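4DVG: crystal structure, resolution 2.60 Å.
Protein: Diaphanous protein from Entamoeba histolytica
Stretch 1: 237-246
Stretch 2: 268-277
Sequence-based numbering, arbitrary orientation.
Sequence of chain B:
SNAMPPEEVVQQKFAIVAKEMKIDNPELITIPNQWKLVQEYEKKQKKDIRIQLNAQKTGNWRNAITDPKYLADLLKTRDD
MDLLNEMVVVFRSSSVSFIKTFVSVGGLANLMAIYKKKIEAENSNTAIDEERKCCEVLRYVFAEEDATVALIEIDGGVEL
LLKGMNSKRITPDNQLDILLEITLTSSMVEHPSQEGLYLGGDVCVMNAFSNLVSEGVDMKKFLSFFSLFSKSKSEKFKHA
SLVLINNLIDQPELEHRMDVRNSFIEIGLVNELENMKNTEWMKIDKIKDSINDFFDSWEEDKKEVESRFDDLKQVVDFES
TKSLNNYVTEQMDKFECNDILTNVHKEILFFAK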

# COMPACT_ATOMS: atom_id res chain seq x y z
N PHE B 237 2.47 14.36 7.68
CA PHE B 237 3.74 14.19 8.38
C PHE B 237 3.82 15.10 9.60
O PHE B 237 4.36 14.71 10.62
CB PHE B 237 4.91 14.46 7.44
CG PHE B 237 6.24 14.08 7.99
CD1 PHE B 237 6.78 12.83 7.72
CD2 PHE B 237 6.99 14.97 8.75
CE1 PHE B 237 8.04 12.47 8.21
CE2 PHE B 237 8.25 14.63 9.25
CZ PHE B 237 8.77 13.37 8.98
N LYS B 238 3.29 16.32 9.46
CA LYS B 238 3.21 17.24 10.58
C LYS B 238 2.33 16.62 11.64
O LYS B 238 2.73 16.52 12.83
CB LYS B 238 2.61 18.58 10.16
CG LYS B 238 3.53 19.42 9.31
CD LYS B 238 4.52 20.20 10.16
CE LYS B 238 5.34 21.17 9.30
NZ LYS B 238 6.09 22.16 10.12
N HIS B 239 1.15 16.20 11.22
CA HIS B 239 0.28 15.54 12.17
C HIS B 239 0.98 14.36 12.83
O HIS B 239 0.98 14.26 14.06
CB HIS B 239 -1.03 15.06 11.55
CG HIS B 239 -1.89 14.33 12.53
ND1 HIS B 239 -2.14 12.98 12.44
CD2 HIS B 239 -2.50 14.75 13.66
CE1 HIS B 239 -2.90 12.60 13.45
NE2 HIS B 239 -3.14 13.66 14.21
N ALA B 240 1.56 13.48 12.04
CA ALA B 240 2.07 12.23 12.59
C ALA B 240 3.22 12.50 13.54
O ALA B 240 3.38 11.83 14.56
CB ALA B 240 2.47 11.25 11.49
N SER B 241 4.01 13.52 13.20
CA SER B 241 5.11 13.98 14.03
C SER B 241 4.58 14.52 15.37
O SER B 241 5.11 14.21 16.43
CB SER B 241 5.88 15.07 13.30
OG SER B 241 6.57 14.55 12.18
N LEU B 242 3.52 15.31 15.32
CA LEU B 242 2.90 15.77 16.55
C LEU B 242 2.44 14.60 17.43
O LEU B 242 2.63 14.62 18.64
CB LEU B 242 1.74 16.72 16.25
CG LEU B 242 2.34 18.07 15.84
CD1 LEU B 242 1.38 18.97 15.08
CD2 LEU B 242 2.86 18.75 17.11
N VAL B 243 1.85 13.59 16.82
CA VAL B 243 1.35 12.46 17.58
C VAL B 243 2.50 11.76 18.28
O VAL B 243 2.38 11.40 19.45
CB VAL B 243 0.58 11.49 16.69
CG1 VAL B 243 0.21 10.27 17.48
CG2 VAL B 243 -0.66 12.16 16.10
N LEU B 244 3.61 11.60 17.59
CA LEU B 244 4.79 10.97 18.19
C LEU B 244 5.33 11.78 19.38
O LEU B 244 5.71 11.23 20.42
CB LEU B 244 5.90 10.80 17.15
CG LEU B 244 7.14 10.15 17.75
CD1 LEU B 244 6.69 8.86 18.37
CD2 LEU B 244 8.24 9.94 16.72
N ILE B 245 5.39 13.09 19.21
CA ILE B 245 5.94 13.97 20.21
C ILE B 245 5.11 13.89 21.47
O ILE B 245 5.63 13.61 22.54
CB ILE B 245 6.04 15.43 19.73
CG1 ILE B 245 7.25 15.57 18.80
CG2 ILE B 245 6.24 16.37 20.90
CD1 ILE B 245 7.08 16.72 17.81
N ASN B 246 3.81 14.12 21.32
CA ASN B 246 2.89 13.99 22.43
C ASN B 246 2.92 12.62 23.12
O ASN B 246 2.77 12.55 24.34
CB ASN B 246 1.47 14.41 22.02
CG ASN B 246 1.37 15.91 21.83
OD1 ASN B 246 2.22 16.65 22.33
ND2 ASN B 246 0.34 16.37 21.11
N GLY B 268 13.98 23.80 20.04
CA GLY B 268 13.17 24.72 19.26
C GLY B 268 11.70 24.39 19.03
O GLY B 268 11.02 25.11 18.29
N LEU B 269 11.20 23.34 19.70
CA LEU B 269 9.80 22.94 19.57
C LEU B 269 8.81 24.05 19.85
O LEU B 269 7.91 24.30 19.05
CB LEU B 269 9.46 21.79 20.50
CG LEU B 269 8.05 21.30 20.19
CD1 LEU B 269 7.98 20.95 18.71
CD2 LEU B 269 7.66 20.12 21.08
N VAL B 270 8.96 24.70 20.99
CA VAL B 270 7.99 25.71 21.37
C VAL B 270 7.83 26.80 20.31
O VAL B 270 6.71 27.13 19.90
CB VAL B 270 8.35 26.33 22.73
CG1 VAL B 270 7.51 27.56 23.00
CG2 VAL B 270 8.18 25.28 23.83
N ASN B 271 8.95 27.36 19.86
CA ASN B 271 8.87 28.44 18.88
C ASN B 271 8.32 27.94 17.55
O ASN B 271 7.76 28.71 16.77
CB ASN B 271 10.24 29.12 18.69
CG ASN B 271 10.53 30.14 19.78
OD1 ASN B 271 10.42 31.35 19.55
ND2 ASN B 271 10.91 29.66 20.96
N GLU B 272 8.46 26.64 17.32
CA GLU B 272 8.01 26.03 16.10
C GLU B 272 6.49 25.93 16.08
O GLU B 272 5.84 26.28 15.07
CB GLU B 272 8.62 24.64 15.95
CG GLU B 272 8.30 24.00 14.63
OE1 GLU B 272 10.08 25.24 13.69
OE2 GLU B 272 8.35 24.76 12.40
N LEU B 273 5.91 25.47 17.18
CA LEU B 273 4.46 25.36 17.25
C LEU B 273 3.81 26.74 17.24
O LEU B 273 2.86 26.98 16.50
CB LEU B 273 4.01 24.56 18.47
CG LEU B 273 4.73 23.22 18.61
CD1 LEU B 273 4.25 22.48 19.85
CD2 LEU B 273 4.55 22.40 17.33
N GLU B 274 4.33 27.64 18.07
CA GLU B 274 3.78 28.99 18.11
C GLU B 274 3.79 29.66 16.75
O GLU B 274 2.92 30.48 16.47
CB GLU B 274 4.47 29.85 19.16
CG GLU B 274 4.06 29.52 20.58
CD GLU B 274 4.74 30.39 21.61
OE1 GLU B 274 5.33 31.41 21.22
OE2 GLU B 274 4.69 30.04 22.81
N ASN B 275 4.74 29.31 15.89
CA ASN B 275 4.71 29.84 14.52
C ASN B 275 3.57 29.24 13.69
O ASN B 275 3.04 29.88 12.80
CB ASN B 275 6.05 29.65 13.78
OD1 ASN B 275 6.84 31.65 14.85
ND2 ASN B 275 8.37 30.30 13.93
N MSE B 276 3.19 28.00 14.01
CA MSE B 276 2.14 27.30 13.28
C MSE B 276 0.77 27.84 13.65
O MSE B 276 -0.16 27.75 12.85
CB MSE B 276 2.22 25.80 13.54
CG MSE B 276 3.42 25.13 12.87
SE MSE B 276 3.76 23.23 13.34
CE MSE B 276 2.07 22.44 12.73
N LYS B 277 0.65 28.38 14.85
CA LYS B 277 -0.59 28.98 15.31
C LYS B 277 -0.94 30.24 14.50
O LYS B 277 -2.11 30.54 14.28
CB LYS B 277 -0.52 29.32 16.80
CG LYS B 277 -0.58 28.12 17.74
CD LYS B 277 -0.68 28.58 19.19
CE LYS B 277 -1.12 27.46 20.12
NZ LYS B 277 -1.18 27.90 21.55

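The two stretches are helical segments of one chain that run in roughly opposite directions, with 137° between their N-to-C directions. Their axes come no closer than 13.7 Å, and even the nearest CA atoms, those of L242 and L273, are 9.7 Å apart. At this distance the backbones cannot touch, and the gap is bridged by long side chains meeting near their ends. The contact is accordingly modest, burying 255 Å² over both sides, and no hydrogen bond crosses it among the atoms modelled.

The register pairs K238 with M276, L242 with L273 and I245 with L269. The spacings of four and three residues along the first helix, and of three and four along the second, bring one side chain per turn to the shared face.

At one end, I245 and L269 both direct CA-to-CB toward the partner helix. I245 has chi1 m and chi2 t, and its CG2 methyl lies 4.0 Å from CD2 of L269, a normal van der Waals distance. L269 reaches this methyl with a t,p rotamer, in which CD2 extends toward the first helix. Both residues are buried, and their branched, uncharged side chains fill the space without leaving a polar group unpaired.

In the middle, L242 and L273 start less favourably, for each CA-to-CB bond points sideways. Their rotamers make up for this: both are m,t, and both side chains end nearer the opposite helix than they begin. The methyls CD2 of L242 and CD2 of L273 meet at 4.0 Å. L242 also offers its other methyl, CD1, to the terminal CE of M276 at 4.2 Å, so its fork spans two successive positions of the second helix.

M276, a selenomethionine, has the largest area covered by the other stretch, 54 Å². Its CA-to-CB bond points toward the first helix, and chi1 m with chi2 t carries the selenium outward; chi3, at 60° (p), then turns CE toward L242. An unbranched, flexible side chain suits this position, where the CA atoms of K238 and M276 are 10.5 Å apart.

K238 contributes nearly as much, 47 Å². It also points toward the partner, and after two m torsions its chain straightens through t values at chi3 and chi4. This extension brings NZ to 4.1 Å from SE of M276 and 4.1 Å from OE2 of E272. The opposite charges of K238 and E272 are thus near each other, but beyond salt-bridge distance, and CD of E272 is not modelled, so the approach supports only a loose electrostatic attraction. The buried lysine is not left unsatisfied, since NZ is hydrogen-bonded elsewhere in the structure.

Away from this face, S241 adopts the m rotamer that lets OG donate to O of F237 at 2.7 Å, satisfying the hydroxyl within its own helix. G268, at the N-cap position of the second helix, has phi near 100°, where a CB would jam against the preceding carbonyl oxygen; glycine fits this backbone.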